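Local coordinates for protein alcohol dehydrogenase (PDB 5VM2) that is of unknown specificity but probably oxidises or reduces a substrate at a CH-OH group with NAD(H) or NADP(H), at residues A[157-160]-A[161-165]; A[206-209]-A[210-213]; A[228-231]-A[232-235]; A[247-250]-A[251-255]. All coordinates share one frame; numbering follows the deposited sequence.

Contact 1: A[157-160]-A[161-165]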
loop_
_atom_site.group_PDB
_atom_site.type_symbol
_atom_site.label_atom_id
_atom_site.label_comp_id
_atom_site.label_asym_id
_atom_site.label_seq_id
_atom_site.Cartn_x
_atom_site.Cartn_y
_atom_site.Cartn_z
ATOM N N GLY A 157 -0.770 -4.239 -4.159
ATOM C CA GLY A 157 -1.710 -5.029 -4.937
ATOM C C GLY A 157 -1.024 -5.835 -6.021
ATOM O O GLY A 157 -1.432 -6.959 -6.326
ATOM N N MET A 158 0.032 -5.276 -6.615
ATOM C CA MET A 158 0.774 -6.006 -7.639
ATOM C C MET A 158 1.416 -7.262 -7.062
ATOM O O MET A 158 1.379 -8.329 -7.685
ATOM C CB MET A 158 1.834 -5.100 -8.264
ATOM C CG MET A 158 2.491 -5.681 -9.515
ATOM S SD MET A 158 1.376 -5.798 -10.939
ATOM C CE MET A 158 0.547 -4.223 -10.833
ATOM N N HIS A 159 1.997 -7.151 -5.866
ATOM C CA HIS A 159 2.628 -8.295 -5.216
ATOM C C HIS A 159 1.603 -9.377 -4.894
ATOM O O HIS A 159 1.872 -10.572 -5.065
ATOM C CB HIS A 159 3.348 -7.807 -3.953
ATOM C CG HIS A 159 4.111 -8.869 -3.225
ATOM N ND1 HIS A 159 5.249 -9.454 -3.737
ATOM C CD2 HIS A 159 3.914 -9.427 -2.007
ATOM C CE1 HIS A 159 5.707 -10.345 -2.875
ATOM N NE2 HIS A 159 4.914 -10.347 -1.815
ATOM N N ALA A 160 0.410 -8.977 -4.444
ATOM C CA ALA A 160 -0.642 -9.950 -4.162
ATOM C C ALA A 160 -1.032 -10.717 -5.421
ATOM O O ALA A 160 -1.080 -11.955 -5.422
ATOM C CB ALA A 160 -1.858 -9.242 -3.561
ATOM N N ALA A 161 -1.302 -9.995 -6.512
ATOM C CA ALA A 161 -1.709 -10.654 -7.750
ATOM C C ALA A 161 -0.610 -11.565 -8.281
ATOM O O ALA A 161 -0.891 -12.661 -8.787
ATOM C CB ALA A 161 -2.094 -9.613 -8.805
ATOM N N MET A 162 0.647 -11.127 -8.185
ATOM C CA MET A 162 1.757 -11.943 -8.668
ATOM C C MET A 162 1.932 -13.184 -7.803
ATOM O O MET A 162 2.116 -14.291 -8.320
ATOM C CB MET A 162 3.046 -11.122 -8.691
ATOM C CG MET A 162 3.053 -9.997 -9.706
ATOM S SD MET A 162 3.698 -10.567 -11.275
ATOM C CE MET A 162 4.196 -9.014 -12.010
ATOM N N LEU A 163 1.881 -13.008 -6.478
ATOM C CA LEU A 163 1.947 -14.147 -5.566
ATOM C C LEU A 163 0.832 -15.141 -5.851
ATOM O O LEU A 163 1.038 -16.355 -5.777
ATOM C CB LEU A 163 1.859 -13.669 -4.117
ATOM C CG LEU A 163 3.155 -13.453 -3.338
ATOM C CD1 LEU A 163 2.862 -13.420 -1.852
ATOM C CD2 LEU A 163 4.158 -14.542 -3.667
ATOM N N ALA A 164 -0.352 -14.638 -6.188
ATOM C CA ALA A 164 -1.507 -15.489 -6.434
ATOM C C ALA A 164 -1.469 -16.164 -7.798
ATOM O O ALA A 164 -2.314 -17.026 -8.058
ATOM C CB ALA A 164 -2.797 -14.675 -6.300
ATOM N N ASP A 165 -0.513 -15.804 -8.656
ATOM C CA ASP A 165 -0.427 -16.331 -10.021
ATOM C C ASP A 165 -1.712 -16.046 -10.802
ATOM O O ASP A 165 -2.285 -16.925 -11.449
ATOM C CB ASP A 165 -0.106 -17.830 -10.010
ATOM C CG ASP A 165 0.360 -18.337 -11.359
ATOM O OD1 ASP A 165 0.895 -17.530 -12.144
ATOM O OD2 ASP A 165 0.193 -19.547 -11.629
#

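Contact 2: A[206-209]-A[210-213]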
loop_
_atom_site.group_PDB
_atom_site.type_symbol
_atom_site.label_atom_id
_atom_site.label_comp_id
_atom_site.label_asym_id
_atom_site.label_seq_id
_atom_site.Cartn_x
_atom_site.Cartn_y
_atom_site.Cartn_z
ATOM N N LEU A 206 -17.699 1.051 -4.726
ATOM C CA LEU A 206 -18.101 0.158 -5.807
ATOM C C LEU A 206 -18.199 0.898 -7.133
ATOM O O LEU A 206 -17.918 0.315 -8.187
ATOM C CB LEU A 206 -19.430 -0.515 -5.473
ATOM C CG LEU A 206 -19.351 -1.498 -4.302
ATOM C CD1 LEU A 206 -20.704 -2.152 -4.060
ATOM C CD2 LEU A 206 -18.274 -2.543 -4.550
ATOM N N ALA A 207 -18.594 2.171 -7.102
ATOM C CA ALA A 207 -18.534 2.978 -8.314
ATOM C C ALA A 207 -17.105 3.068 -8.828
ATOM O O ALA A 207 -16.863 2.988 -10.038
ATOM C CB ALA A 207 -19.103 4.372 -8.049
ATOM N N MET A 208 -16.140 3.223 -7.918
ATOM C CA MET A 208 -14.748 3.309 -8.337
ATOM C C MET A 208 -14.230 1.957 -8.813
ATOM O O MET A 208 -13.430 1.891 -9.752
ATOM C CB MET A 208 -13.893 3.850 -7.196
ATOM C CG MET A 208 -12.436 4.003 -7.551
ATOM S SD MET A 208 -12.034 5.665 -8.085
ATOM C CE MET A 208 -11.661 5.366 -9.792
ATOM N N ALA A 209 -14.683 0.870 -8.184
ATOM C CA ALA A 209 -14.296 -0.462 -8.631
ATOM C C ALA A 209 -14.734 -0.699 -10.068
ATOM O O ALA A 209 -13.960 -1.199 -10.892
ATOM C CB ALA A 209 -14.892 -1.522 -7.705
ATOM N N GLU A 210 -15.980 -0.336 -10.381
ATOM C CA GLU A 210 -16.490 -0.481 -11.740
ATOM C C GLU A 210 -15.731 0.413 -12.712
ATOM O O GLU A 210 -15.445 0.007 -13.844
ATOM C CB GLU A 210 -17.987 -0.168 -11.762
ATOM C CG GLU A 210 -18.569 0.078 -13.149
ATOM C CD GLU A 210 -18.775 -1.204 -13.942
ATOM O OE1 GLU A 210 -19.031 -1.112 -15.162
ATOM O OE2 GLU A 210 -18.683 -2.299 -13.344
ATOM N N GLN A 211 -15.386 1.634 -12.289
ATOM C CA GLN A 211 -14.593 2.507 -13.151
ATOM C C GLN A 211 -13.216 1.910 -13.418
ATOM O O GLN A 211 -12.695 2.000 -14.535
ATOM C CB GLN A 211 -14.460 3.894 -12.518
ATOM C CG GLN A 211 -13.513 4.823 -13.271
ATOM C CD GLN A 211 -13.418 6.208 -12.652
ATOM O OE1 GLN A 211 -14.352 6.683 -11.999
ATOM N NE2 GLN A 211 -12.275 6.856 -12.839
ATOM N N LEU A 212 -12.614 1.295 -12.404
ATOM C CA LEU A 212 -11.280 0.728 -12.537
ATOM C C LEU A 212 -11.278 -0.679 -13.130
ATOM O O LEU A 212 -10.210 -1.293 -13.212
ATOM C CB LEU A 212 -10.579 0.731 -11.178
ATOM C CG LEU A 212 -10.204 2.135 -10.701
ATOM C CD1 LEU A 212 -9.434 2.089 -9.391
ATOM C CD2 LEU A 212 -9.411 2.873 -11.774
ATOM N N GLY A 213 -12.426 -1.208 -13.539
ATOM C CA GLY A 213 -12.458 -2.405 -14.353
ATOM C C GLY A 213 -13.047 -3.653 -13.729
ATOM O O GLY A 213 -12.896 -4.735 -14.309
#

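Contact 3: A[228-231]-A[232-235]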
loop_
_atom_site.group_PDB
_atom_site.type_symbol
_atom_site.label_atom_id
_atom_site.label_comp_id
_atom_site.label_asym_id
_atom_site.label_seq_id
_atom_site.Cartn_x
_atom_site.Cartn_y
_atom_site.Cartn_z
ATOM N N ARG A 228 -24.516 -13.993 -4.342
ATOM C CA ARG A 228 -24.100 -13.269 -5.539
ATOM C C ARG A 228 -22.785 -13.809 -6.086
ATOM O O ARG A 228 -22.598 -13.891 -7.306
ATOM C CB ARG A 228 -23.982 -11.777 -5.230
ATOM C CG ARG A 228 -25.320 -11.098 -4.940
ATOM C CD ARG A 228 -26.151 -10.912 -6.210
ATOM N NE ARG A 228 -25.429 -10.152 -7.228
ATOM C CZ ARG A 228 -24.869 -10.690 -8.308
ATOM N NH1 ARG A 228 -24.947 -11.998 -8.518
ATOM N NH2 ARG A 228 -24.225 -9.921 -9.177
ATOM N N CYS A 229 -21.859 -14.184 -5.198
ATOM C CA CYS A 229 -20.591 -14.753 -5.644
ATOM C C CYS A 229 -20.784 -16.147 -6.231
ATOM O O CYS A 229 -20.125 -16.510 -7.212
ATOM C CB CYS A 229 -19.599 -14.790 -4.481
ATOM S SG CYS A 229 -18.889 -13.178 -4.055
ATOM N N GLN A 230 -21.675 -16.946 -5.637
ATOM C CA GLN A 230 -21.952 -18.270 -6.183
ATOM C C GLN A 230 -22.576 -18.171 -7.570
ATOM O O GLN A 230 -22.279 -18.985 -8.453
ATOM C CB GLN A 230 -22.859 -19.051 -5.233
ATOM C CG GLN A 230 -22.137 -19.610 -4.014
ATOM C CD GLN A 230 -20.977 -20.512 -4.391
ATOM O OE1 GLN A 230 -19.828 -20.072 -4.451
ATOM N NE2 GLN A 230 -21.272 -21.781 -4.651
ATOM N N GLN A 231 -23.450 -17.184 -7.779
ATOM C CA GLN A 231 -23.937 -16.911 -9.128
ATOM C C GLN A 231 -22.786 -16.516 -10.044
ATOM O O GLN A 231 -22.660 -17.027 -11.162
ATOM C CB GLN A 231 -24.998 -15.812 -9.089
ATOM C CG GLN A 231 -25.435 -15.337 -10.465
ATOM C CD GLN A 231 -26.315 -14.104 -10.405
ATOM O OE1 GLN A 231 -26.921 -13.807 -9.375
ATOM N NE2 GLN A 231 -26.388 -13.376 -11.514
ATOM N N PHE A 232 -21.928 -15.608 -9.570
ATOM C CA PHE A 232 -20.801 -15.138 -10.370
ATOM C C PHE A 232 -19.906 -16.292 -10.810
ATOM O O PHE A 232 -19.427 -16.315 -11.951
ATOM C CB PHE A 232 -20.017 -14.098 -9.566
ATOM C CG PHE A 232 -18.671 -13.749 -10.138
ATOM C CD1 PHE A 232 -17.510 -14.046 -9.437
ATOM C CD2 PHE A 232 -18.562 -13.098 -11.355
ATOM C CE1 PHE A 232 -16.263 -13.719 -9.954
ATOM C CE2 PHE A 232 -17.320 -12.765 -11.878
ATOM C CZ PHE A 232 -16.173 -13.070 -11.180
ATOM N N THR A 233 -19.686 -17.271 -9.931
ATOM C CA THR A 233 -18.801 -18.393 -10.214
ATOM C C THR A 233 -19.555 -19.660 -10.597
ATOM O O THR A 233 -18.956 -20.742 -10.621
ATOM C CB THR A 233 -17.895 -18.679 -9.011
ATOM O OG1 THR A 233 -18.692 -19.100 -7.896
ATOM C CG2 THR A 233 -17.106 -17.435 -8.627
ATOM N N GLU A 234 -20.851 -19.553 -10.893
ATOM C CA GLU A 234 -21.656 -20.697 -11.319
ATOM C C GLU A 234 -21.595 -21.828 -10.296
ATOM O O GLU A 234 -21.464 -23.001 -10.649
ATOM C CB GLU A 234 -21.222 -21.188 -12.702
ATOM C CG GLU A 234 -21.646 -20.272 -13.833
ATOM C CD GLU A 234 -20.564 -20.100 -14.875
ATOM O OE1 GLU A 234 -19.794 -19.121 -14.775
ATOM O OE2 GLU A 234 -20.484 -20.943 -15.791
ATOM N N ASP A 235 -21.672 -21.467 -9.016
ATOM C CA ASP A 235 -21.662 -22.394 -7.888
ATOM C C ASP A 235 -20.362 -23.179 -7.778
ATOM O O ASP A 235 -20.301 -24.170 -7.039
ATOM C CB ASP A 235 -22.852 -23.358 -7.949
ATOM C CG ASP A 235 -24.163 -22.637 -8.160
ATOM O OD1 ASP A 235 -24.439 -21.674 -7.415
ATOM O OD2 ASP A 235 -24.915 -23.028 -9.076
HETATM O O HOH W 1 -18.177 -17.905 -5.222
#

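Contact 4: A[247-250]-A[251-255]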
loop_
_atom_site.group_PDB
_atom_site.type_symbol
_atom_site.label_atom_id
_atom_site.label_comp_id
_atom_site.label_asym_id
_atom_site.label_seq_id
_atom_site.Cartn_x
_atom_site.Cartn_y
_atom_site.Cartn_z
ATOM N N SER A 247 -11.046 -6.907 7.562
ATOM C CA SER A 247 -12.176 -7.038 8.467
ATOM C C SER A 247 -12.443 -8.505 8.780
ATOM O O SER A 247 -12.032 -9.409 8.047
ATOM C CB SER A 247 -13.430 -6.393 7.870
ATOM O OG SER A 247 -13.666 -6.853 6.550
ATOM N N ALA A 248 -13.146 -8.728 9.893
ATOM C CA ALA A 248 -13.462 -10.091 10.305
ATOM C C ALA A 248 -14.521 -10.712 9.404
ATOM O O ALA A 248 -14.481 -11.918 9.131
ATOM C CB ALA A 248 -13.924 -10.104 11.762
ATOM N N VAL A 249 -15.480 -9.903 8.939
ATOM C CA VAL A 249 -16.530 -10.408 8.055
ATOM C C VAL A 249 -15.917 -11.071 6.829
ATOM O O VAL A 249 -16.289 -12.189 6.453
ATOM C CB VAL A 249 -17.494 -9.274 7.656
ATOM C CG1 VAL A 249 -16.731 -8.019 7.236
ATOM C CG2 VAL A 249 -18.426 -9.734 6.538
ATOM N N THR A 250 -14.944 -10.400 6.211
ATOM C CA THR A 250 -14.441 -10.836 4.915
ATOM C C THR A 250 -13.572 -12.083 5.044
ATOM O O THR A 250 -13.726 -13.036 4.273
ATOM C CB THR A 250 -13.667 -9.695 4.253
ATOM O OG1 THR A 250 -12.845 -9.045 5.233
ATOM C CG2 THR A 250 -14.631 -8.680 3.663
ATOM N N VAL A 251 -12.644 -12.087 6.005
ATOM C CA VAL A 251 -11.750 -13.233 6.179
ATOM C C VAL A 251 -12.558 -14.503 6.423
ATOM O O VAL A 251 -12.339 -15.538 5.779
ATOM C CB VAL A 251 -10.757 -12.970 7.327
ATOM C CG1 VAL A 251 -10.005 -14.238 7.680
ATOM C CG2 VAL A 251 -9.789 -11.857 6.960
ATOM N N LYS A 252 -13.514 -14.434 7.350
ATOM C CA LYS A 252 -14.372 -15.578 7.639
ATOM C C LYS A 252 -15.238 -15.953 6.441
ATOM O O LYS A 252 -15.659 -17.109 6.318
ATOM C CB LYS A 252 -15.242 -15.258 8.853
ATOM C CG LYS A 252 -16.007 -16.424 9.439
ATOM C CD LYS A 252 -16.508 -16.062 10.827
ATOM C CE LYS A 252 -17.530 -17.062 11.334
ATOM N NZ LYS A 252 -16.960 -18.421 11.489
ATOM N N GLN A 253 -15.520 -14.989 5.556
ATOM C CA GLN A 253 -16.343 -15.243 4.378
ATOM C C GLN A 253 -15.588 -16.006 3.299
ATOM O O GLN A 253 -16.185 -16.833 2.599
ATOM C CB GLN A 253 -16.845 -13.923 3.787
ATOM C CG GLN A 253 -18.211 -13.460 4.270
ATOM C CD GLN A 253 -18.641 -12.162 3.602
ATOM O OE1 GLN A 253 -17.884 -11.565 2.836
ATOM N NE2 GLN A 253 -19.856 -11.715 3.899
ATOM N N ALA A 254 -14.290 -15.735 3.148
ATOM C CA ALA A 254 -13.541 -16.270 2.013
ATOM C C ALA A 254 -13.612 -17.788 1.868
ATOM O O ALA A 254 -13.665 -18.259 0.718
ATOM C CB ALA A 254 -12.081 -15.809 2.095
ATOM N N PRO A 255 -13.604 -18.597 2.941
ATOM C CA PRO A 255 -13.768 -20.049 2.745
ATOM C C PRO A 255 -14.990 -20.426 1.924
ATOM O O PRO A 255 -14.943 -21.393 1.156
ATOM C CB PRO A 255 -13.879 -20.579 4.182
ATOM C CG PRO A 255 -13.116 -19.615 4.989
ATOM C CD PRO A 255 -13.300 -18.275 4.351
#

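Contact 1: A[157-160]-A[161-165]
With its CG trans to the backbone nitrogen (chi1 -177°), His159 swings its imidazole along the helix towards Leu163, whose own first torsion of -96° departs from the usual staggered values. The two together bring the branched carbon of the leucine over one face of the ring. Leu163 CG stands 4.2 Å from the centroid of the His159 ring and displaced towards its rim, a CH-pi contact, while the methyl Leu163 CD1 approaches His159 NE2 at 3.7 Å. Leu163 CB sits 3.2 Å from His159 O, the oxygen that also accepts the backbone N-H of Leu163 at 2.8 Å. The other ring nitrogen, ND1, is hydrogen-bonded to Arg296 NE; since that nitrogen can only donate, ND1 serves as the acceptor, and the bond should limit rotation of the ring. These turns close helix 145-163, which lies against the parallel sheet of the Rossmann-type domain: Ala160, Leu163 and Ala164 present their side chains to strands 238-243, 262-267 and 286-290. A second row runs along another flank, where Met158 and Met162 pass with their CG atoms 4.4 Å apart; Met162 CG also comes within 3.1 Å of Met158 O. After Ala164 the chain breaks out of helical geometry at Asp165, whose positive phi (58°) marks a Schellman motif, and Asp165 N reaches back to Met162 O at 3.1 Å. Lys263 NZ and Lys170 NZ take the carbonyl oxygens of Ala164 and Asp165, respectively, at this end.

Contact 2: A[206-209]-A[210-213]
The carboxamide of Gln211 offers one flat face to the terminal methyl of Met208. Met208 CE lies 3.5 Å from Gln211 CD, almost straight above it, and only 3.4 Å from Gln211 NE2, so the methyl rests on the pi face of the amide and does not meet its edge. From another direction the same methyl is met by Leu212, with Met208 CE 3.7 Å from Leu212 CG and both leucine methyls close behind. One methionine tip therefore touches two successive side chains of the next turn. It gets there with CG opposite the backbone N, beside the carbonyl carbon, and a chain that then bends twice, at chi2 (95°) and again at chi3, both away from ideal staggering. The glutamine, by contrast, is extended up to its amide. Beneath them the last helical backbone bonds hold, Met208 O taking the N-H of Leu212 at 2.8 Å while Leu212 CG leans on the same oxygen at 3.4 Å. The buried flank belongs to Met208, Ala209 and Leu212, which face Leu182 and Leu185 of helix 179-190, with Ala209 also reaching Val198 and Val217 of the sheet. Ser313 lies beside Met208 and Gln211. At Gly213 phi turns to 113°, a conformation in which any side chain would crowd the carbonyl oxygen of Leu212. A weak bond of 3.3 Å runs from Gly213 N to Glu210 O. This glycine-terminated Schellman ending closes the helix of a classical beta-alpha-beta unit of the Rossmann type, comprising strand 195-200, helix 203-211 and strand 216-219.

Contact 3: A[228-231]-A[232-235]
Gln230 O holds the backbone N-H of Asp235 in a short, nearly straight bond of 2.6 Å (165°), which spans the end of the helix. A second bond lies inside this one, Glu234 N to Gln231 O at 3.1 Å, but here the donor hovers above the carbonyl plane and does not line up with a lone pair. Together they form a Schellman motif with Glu234, at positive phi, as its C-prime residue; Asp235 also keeps positive phi, and the chain then turns towards strand 238-243. The side chain of Gln230 follows the same fold-back. Bent at chi2 (-57°), it curls over the turn until Gln230 NE2 comes within 3.3 Å of Asp235 CA, while its oxygen points the other way, to a bridging water. That water donates to Gln230 OE1 at 2.8 Å and accepts from Thr233 OG1 at 3.0 Å, joining two side chains whose oxygens are too far apart to bond directly. Thr233 OG1 is held again by Gly237 N, so the hydroxyl ties the helix end to the chain ahead of the strand. Phe232 is turned outward from the turn onto Ile173 and Ala197 of the sheet, with Cys229 O near the edge of its ring and Lys171 making a cation-pi contact. Arg228, whose guanidinium edge meets Gln231 CB, sends NE to a salt bridge with Glu223. The chemistry implies that the carbonyls of Arg228 to Gln231 are each met by a backbone N-H from further along the chain, with the water and the threonine hydroxyl tying the neighbouring side chains together.

Contact 4: A[247-250]-A[251-255]
Thr250, Val251 and Gln253 carry most of this contact along the short helix 248-253. Ala254 N lies nearly in line with the C=O of Thr250, 3.0 Å from Thr250 O, though its N-H is bent away at 136°, and Gln253 N lies near the same oxygen in a weak bond. Gln253 presses its aliphatic stem on the preceding turn, its CB and CG both 3.2 Å from Val249 O. Its extended chain then runs beside Val249, the two side chains pointing the same way, until Gln253 NE2 is 3.6 Å from Val249 CG2. At the start of the helix Ser247 takes the N-cap position. The Thr250 hydroxyl, set between backbone N and carbonyl carbon (chi1 42°), turns back towards the cap, where Ser247 OG stands 2.7 Å from Thr250 OG1. Glu243, at the end of strand 238-243, hydrogen-bonds that threonine hydroxyl and, weakly, Ser247 N, so one carboxylate oxygen links the strand to the first turn of the following helix in this Rossmann-type domain. Val251 lies on the buried flank: its CG2 sits 3.5 Å from Ser247 O, and its side chain meets Val270, Ser274 and Ile276. Val251 N reaches Ser247 O only weakly, at 3.4 Å, while Ala254 rests on Val241.

Read as a series, the four contacts follow one another along the chain without overlap and sample four helices that flank the six-stranded parallel sheet of the Rossmann-type domain. Contacts 1, 2 and 3 each finish a helix with a Schellman motif, in helices 145-163, 203-211 and 225-232, whereas contact 4 includes the N-cap of helix 248-253. None touches another: contacts 3 and 4 are nearest, with centres about 17 Å apart, and lie on either side of strand 238-243 in sequence, while contacts 1 and 3 are farthest at about 23 Å between centres. In these four places local bonds define helix ends next to the sheet, in what is probably the dinucleotide-binding domain.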